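Local coordinates for protein ribose-phosphate pyrophosphokinase (Mycobacterium smegmatis, PDB 5MP7) that probably makes phosphoribosyl pyrophosphate, the activated sugar of nucleotide biosynthesis, by transferring the pyrophosphoryl group of ATP to ribose 5-phosphate with the help of magnesium, at residues 76-79 / 80-84; 181-184 / 185-189; 286-289 / 290-293. All blocks are in the same frame, centred on the assembly; numbering follows the deposited sequence.

Contact 1 of 3, residues 76-79 / 80-84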
# COMPACT_ATOMS: atom_id res chain seq x y z
N MET A 76 21.99 -36.76 27.55
CA MET A 76 21.39 -37.23 26.28
C MET A 76 22.43 -37.65 25.25
O MET A 76 22.24 -38.65 24.60
CB MET A 76 20.51 -36.19 25.64
CG MET A 76 19.21 -35.97 26.41
SD MET A 76 18.16 -37.42 26.66
CE MET A 76 18.18 -38.16 25.01
N GLU A 77 23.56 -36.95 25.15
CA GLU A 77 24.60 -37.35 24.23
C GLU A 77 25.14 -38.74 24.56
O GLU A 77 25.35 -39.54 23.67
CB GLU A 77 25.73 -36.30 24.16
CG GLU A 77 26.87 -36.70 23.22
CD GLU A 77 27.87 -35.56 22.92
OE1 GLU A 77 28.82 -35.31 23.72
OE2 GLU A 77 27.73 -34.94 21.82
N GLN A 78 25.38 -39.00 25.84
CA GLN A 78 25.83 -40.31 26.28
C GLN A 78 24.81 -41.40 25.99
O GLN A 78 25.17 -42.46 25.49
CB GLN A 78 26.18 -40.28 27.76
CG GLN A 78 26.80 -41.56 28.27
CD GLN A 78 27.51 -41.37 29.59
OE1 GLN A 78 27.00 -40.69 30.45
NE2 GLN A 78 28.71 -41.91 29.72
N LEU A 79 23.53 -41.14 26.27
CA LEU A 79 22.48 -42.12 25.96
C LEU A 79 22.36 -42.39 24.47
O LEU A 79 22.16 -43.55 24.09
CB LEU A 79 21.11 -41.67 26.46
CG LEU A 79 20.98 -41.53 27.97
CD1 LEU A 79 19.70 -40.81 28.31
CD2 LEU A 79 21.05 -42.87 28.66
N ILE A 80 22.49 -41.35 23.65
CA ILE A 80 22.44 -41.50 22.18
C ILE A 80 23.62 -42.34 21.66
O ILE A 80 23.42 -43.21 20.84
CB ILE A 80 22.34 -40.14 21.50
CG1 ILE A 80 20.94 -39.61 21.69
CG2 ILE A 80 22.59 -40.21 20.02
CD1 ILE A 80 20.85 -38.10 21.55
N MET A 81 24.82 -42.12 22.18
CA MET A 81 25.98 -42.91 21.82
C MET A 81 25.82 -44.37 22.22
O MET A 81 26.24 -45.27 21.49
CB MET A 81 27.26 -42.36 22.49
CG MET A 81 27.81 -41.16 21.75
SD MET A 81 29.08 -40.19 22.61
CE MET A 81 30.50 -41.20 22.32
N ILE A 82 25.28 -44.61 23.40
CA ILE A 82 25.03 -45.97 23.84
C ILE A 82 23.99 -46.70 22.95
O ILE A 82 24.20 -47.85 22.62
CB ILE A 82 24.66 -46.00 25.34
CG1 ILE A 82 25.88 -45.63 26.16
CG2 ILE A 82 24.17 -47.38 25.77
CD1 ILE A 82 25.57 -45.15 27.53
N ASP A 83 22.91 -46.01 22.55
CA ASP A 83 21.93 -46.52 21.57
C ASP A 83 22.61 -46.92 20.27
O ASP A 83 22.31 -47.96 19.68
CB ASP A 83 20.81 -45.47 21.30
CG ASP A 83 19.73 -45.90 20.16
OD1 ASP A 83 20.04 -45.90 18.93
OD2 ASP A 83 18.53 -46.18 20.49
N ALA A 84 23.48 -46.06 19.79
CA ALA A 84 24.16 -46.33 18.54
C ALA A 84 25.08 -47.54 18.62
O ALA A 84 25.16 -48.33 17.68
CB ALA A 84 24.92 -45.09 18.09

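Contact 2 of 3, residues 181-184 / 185-189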
# COMPACT_ATOMS: atom_id res chain seq x y z
N ARG A 181 28.22 -36.15 55.97
CA ARG A 181 29.50 -36.57 55.45
C ARG A 181 30.50 -37.04 56.53
O ARG A 181 31.67 -37.34 56.26
CB ARG A 181 29.91 -35.30 54.74
CG ARG A 181 31.24 -35.16 54.10
CD ARG A 181 31.38 -35.87 52.76
NE ARG A 181 32.80 -35.96 52.41
CZ ARG A 181 33.32 -36.74 51.48
NH1 ARG A 181 32.58 -37.54 50.71
NH2 ARG A 181 34.63 -36.70 51.29
N VAL A 182 30.01 -37.23 57.75
CA VAL A 182 30.89 -37.56 58.88
C VAL A 182 31.58 -38.93 58.70
O VAL A 182 32.74 -39.07 59.05
CB VAL A 182 30.14 -37.47 60.23
CG1 VAL A 182 31.04 -37.83 61.40
CG2 VAL A 182 29.61 -36.07 60.42
N ARG A 183 30.88 -39.89 58.12
CA ARG A 183 31.45 -41.21 57.94
C ARG A 183 32.66 -41.20 57.00
O ARG A 183 33.64 -41.89 57.25
CB ARG A 183 30.39 -42.20 57.40
CG ARG A 183 30.89 -43.61 57.04
CD ARG A 183 31.59 -44.28 58.19
NE ARG A 183 32.47 -45.34 57.71
CZ ARG A 183 33.60 -45.76 58.32
NH1 ARG A 183 34.02 -45.23 59.48
NH2 ARG A 183 34.32 -46.73 57.77
N VAL A 184 32.57 -40.45 55.91
CA VAL A 184 33.67 -40.39 54.97
C VAL A 184 34.82 -39.67 55.65
O VAL A 184 35.97 -40.07 55.52
CB VAL A 184 33.28 -39.70 53.62
CG1 VAL A 184 34.51 -39.62 52.71
CG2 VAL A 184 32.18 -40.51 52.92
N ALA A 185 34.50 -38.60 56.36
CA ALA A 185 35.50 -37.86 57.10
C ALA A 185 36.24 -38.74 58.08
O ALA A 185 37.44 -38.61 58.22
CB ALA A 185 34.86 -36.69 57.83
N GLU A 186 35.51 -39.66 58.71
CA GLU A 186 36.10 -40.66 59.60
C GLU A 186 37.09 -41.55 58.86
O GLU A 186 38.14 -41.86 59.38
CB GLU A 186 35.00 -41.52 60.24
CG GLU A 186 35.41 -42.28 61.50
CD GLU A 186 34.24 -43.08 62.12
OE1 GLU A 186 33.92 -42.89 63.33
OE2 GLU A 186 33.62 -43.89 61.36
N LYS A 187 36.75 -41.95 57.64
CA LYS A 187 37.68 -42.74 56.79
C LYS A 187 38.98 -41.97 56.47
O LYS A 187 40.05 -42.54 56.47
CB LYS A 187 37.01 -43.17 55.47
CG LYS A 187 35.89 -44.20 55.60
CD LYS A 187 35.46 -44.82 54.25
CE LYS A 187 36.13 -46.08 53.79
NZ LYS A 187 36.54 -47.06 54.80
N TRP A 188 38.87 -40.68 56.22
CA TRP A 188 40.03 -39.86 55.93
C TRP A 188 40.93 -39.75 57.14
O TRP A 188 42.14 -39.78 57.03
CB TRP A 188 39.60 -38.46 55.50
CG TRP A 188 39.16 -38.37 54.11
CD1 TRP A 188 38.31 -39.19 53.48
CD2 TRP A 188 39.53 -37.38 53.17
NE1 TRP A 188 38.11 -38.79 52.19
CE2 TRP A 188 38.86 -37.67 51.98
CE3 TRP A 188 40.38 -36.28 53.22
CZ2 TRP A 188 39.02 -36.89 50.83
CZ3 TRP A 188 40.55 -35.52 52.09
CH2 TRP A 188 39.87 -35.82 50.91
N ALA A 189 40.33 -39.53 58.31
CA ALA A 189 41.10 -39.40 59.55
C ALA A 189 41.93 -40.65 59.79
O ALA A 189 43.08 -40.55 60.21
CB ALA A 189 40.20 -39.12 60.71

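Contact 3 of 3, residues 286-289 / 290-293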
# COMPACT_ATOMS: atom_id res chain seq x y z
N PRO A 286 35.51 -30.60 33.96
CA PRO A 286 36.58 -29.79 33.36
C PRO A 286 36.72 -28.51 34.17
O PRO A 286 35.74 -27.85 34.44
CB PRO A 286 36.06 -29.50 31.95
CG PRO A 286 34.61 -29.61 32.07
CD PRO A 286 34.29 -30.59 33.15
N ILE A 287 37.94 -28.19 34.58
CA ILE A 287 38.18 -26.99 35.35
C ILE A 287 38.67 -25.94 34.38
O ILE A 287 39.86 -25.87 34.11
CB ILE A 287 39.24 -27.22 36.45
CG1 ILE A 287 38.99 -28.54 37.23
CG2 ILE A 287 39.26 -26.02 37.38
CD1 ILE A 287 37.73 -28.58 38.06
N THR A 288 37.76 -25.12 33.86
CA THR A 288 38.11 -24.11 32.87
C THR A 288 38.81 -22.94 33.54
O THR A 288 38.85 -22.84 34.78
CB THR A 288 36.86 -23.56 32.14
OG1 THR A 288 35.96 -22.92 33.07
CG2 THR A 288 36.15 -24.68 31.40
N GLU A 289 39.32 -22.03 32.73
CA GLU A 289 40.13 -20.92 33.23
C GLU A 289 39.34 -19.90 34.05
O GLU A 289 39.87 -19.35 35.02
CB GLU A 289 40.97 -20.33 32.09
CG GLU A 289 41.77 -21.47 31.41
CD GLU A 289 42.72 -22.28 32.34
OE1 GLU A 289 42.90 -21.92 33.53
OE2 GLU A 289 43.32 -23.28 31.90
N ASP A 290 38.06 -19.74 33.77
CA ASP A 290 37.18 -18.96 34.64
C ASP A 290 37.00 -19.51 36.07
O ASP A 290 36.68 -18.76 36.99
CB ASP A 290 35.80 -18.79 33.98
CG ASP A 290 35.84 -17.87 32.77
OD1 ASP A 290 36.87 -17.17 32.57
OD2 ASP A 290 34.85 -17.86 32.00
N LYS A 291 37.20 -20.81 36.26
CA LYS A 291 37.02 -21.44 37.56
C LYS A 291 38.32 -21.51 38.35
O LYS A 291 38.29 -21.84 39.54
CB LYS A 291 36.39 -22.85 37.40
CG LYS A 291 35.14 -22.88 36.51
CD LYS A 291 34.20 -24.06 36.77
CE LYS A 291 33.19 -24.20 35.62
NZ LYS A 291 31.82 -24.34 36.12
N ARG A 292 39.45 -21.19 37.71
CA ARG A 292 40.75 -21.25 38.37
C ARG A 292 41.05 -20.04 39.27
O ARG A 292 40.49 -18.95 39.11
CB ARG A 292 41.88 -21.42 37.37
CG ARG A 292 42.09 -22.88 37.08
CD ARG A 292 43.11 -23.16 36.00
NE ARG A 292 42.89 -24.49 35.43
CZ ARG A 292 43.17 -25.65 36.02
NH1 ARG A 292 43.79 -25.67 37.21
NH2 ARG A 292 42.85 -26.79 35.38
N PHE A 293 41.86 -20.32 40.29
CA PHE A 293 42.33 -19.34 41.27
C PHE A 293 43.59 -19.88 41.94
O PHE A 293 43.94 -21.05 41.77
CB PHE A 293 41.24 -18.93 42.29
CG PHE A 293 40.63 -20.06 43.08
CD1 PHE A 293 39.65 -20.87 42.52
CD2 PHE A 293 40.99 -20.28 44.39
CE1 PHE A 293 39.08 -21.91 43.23
CE2 PHE A 293 40.40 -21.30 45.13
CZ PHE A 293 39.45 -22.12 44.55

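Contact 1 of 3, residues 76-79 / 80-84
Gln78 and Ile82 touch one turn apart on helix 71-87, the crossover helix of the beta-alpha-beta unit formed with strands 60-64 and 92-97 in the N-terminal, PRTase-like domain. The two side chains lie alongside each other and point the same way, with Gln78 CG 3.9 Å from Ile82 CD1. Ile82 carries CG1 beside its backbone N (chi1 -69°), which lays CD1 back over the preceding turn, 3.4 Å from Gln78 O. Glu77 and Met81 repeat this side-by-side pairing one residue earlier along the helix, where Glu77 CG lies 4.2 Å from Met81 SD. A third pair is looser: the methyl groups Met76 CE and Ile80 CD1 are 4.4 Å apart, while Ile80 CG1 packs on the backbone, 3.3 Å from Met76 O. Beneath these contacts run four consecutive i to i+4 hydrogen bonds, donated by the amides of Ile80, Met81, Ile82 and Asp83 to the carbonyls of Met76, Glu77, Gln78 and Leu79; the last, from Asp83 N to Leu79 O, measures 3.0 Å.

The next shell fixes the polar ends. Gln78 NE2 gives a hydrogen bond to Ile96 O, and Glu77 is held twice, by a hydrogen bond from Gln65 and a salt bridge to Arg18, so its buried carboxylate is satisfied. Leu79 and Ile82 pack on Leu124 and Ala127 of helix 116-127, whereas Ile80 meets Val50 and also Pro114 of the second subunit. Asp83 joins the helix to that subunit interface: OD2 pairs with Arg87 in its own chain, and OD1 accepts a hydrogen bond from Ile115 N of the second subunit.

Contact 2 of 3, residues 181-184 / 185-189
Arg181, at the N-cap position of helix 182-191, opens the first turn of the crossover helix in the beta-alpha-beta unit between strands 172-176 and 197-202; Arg181 O accepts a hydrogen bond from Ala185 N at 3.1 Å. Its side chain runs forward along the first two turns: CG lies opposite the backbone N, and a bend at chi2 (77°) brings NH2 to 4.2 Å from Trp188 NE1, the guanidinium and indole planes steeply inclined. Thr229 OG1 binds the same NH2, and Arg181 also approaches Asp178 and Asp230, predicted to bind magnesium and ribose 5-phosphate respectively.

Val182 contributes through its backbone, O accepting the Glu186 amide, while its side chain turns to Phe199 of strand 197-202. Arg183 bends likewise at chi2 and comes down over the next turn. It forms a salt bridge with Glu186 at the surface; the carboxylate lies at the guanidinium edge, its exact placement doubtful because the modelled NH1 to OE2 separation is too short. One guanidinium face rests against Lys187, whose CG is 3.7 Å from Arg183 NH2. Lys187 NZ is equally near that NH2, a meeting of like charges that the neighbouring glutamate probably eases.

Val184 lies beside Trp188, pointing the same way. The indole also packs on Leu159 and Thr160 of helix 156-167 and on Thr229 of strand 225-230. Val184 O accepts the Trp188 amide, and Val184 CG1 stands 3.7 Å from Trp188 NE1.

Contact 3 of 3, residues 286-289 / 290-293
Thr288 and Lys291 close a tight backbone turn in the loop between strands 278-282 and 296-299: Lys291 N donates to Thr288 O at 3.0 Å, from above the carbonyl plane. With Glu289 and Asp290 at its two central positions, both with helix-like backbone angles, this is a type I beta turn. A second, longer bond runs from Arg292 N to Glu289 O at 3.3 Å, again well out of the carbonyl plane, and carries the winding one residue further before Arg292 takes up an extended backbone.

On one side of the turn, Thr288 OG1 sits between its own backbone N and carbonyl carbon (chi1 62°), a rotation that turns the hydroxyl to the aliphatic stem of Lys291, with OG1 3.5 Å from Lys291 CG. The lysine then continues away from the turn, and its ammonium group hydrogen-bonds to Val262 O, tying this loop to the main chain of another. Asp290, exposed in this loop, packs against Lys222 of the third subunit.

Arg292 carries the other side. Its chain is extended from CG to NE and reaches back over Ile287, crossing that side chain at about a right angle. Ile287 covers one face of the guanidinium, while its own end reaches Leu296 and Val298 of strand 296-299; the latter also touches Arg292. Glu289 runs alongside the arginine in the same direction and forms a salt bridge to NE, although the place of its OE1 is uncertain. Ile287 CG2 lies 4.1 Å above the guanidinium plane of Arg292, over its centre.

The three contacts follow one another along the chain without touching. Contacts 1 and 2 each lie on the crossover helix of a beta-alpha-beta unit, one beside each of the two sheets, with centres 36 Å apart on opposite sides of the chain's centre. Contact 3 is a surface turn whose centre is 28 Å from the centres of contacts 1 and 2. All three lie near predicted substrate or metal sites: the Ile80 side chain is about 7 Å from that of Glu47 (ATP), Arg181 about 4 Å from Asp178 (magnesium) and Asp230 (ribose 5-phosphate), and Lys291 about 7 Å from Asp234 (ribose 5-phosphate). Contacts 1 and 3 also meet other subunits of the hexamer, whereas contact 2 does not.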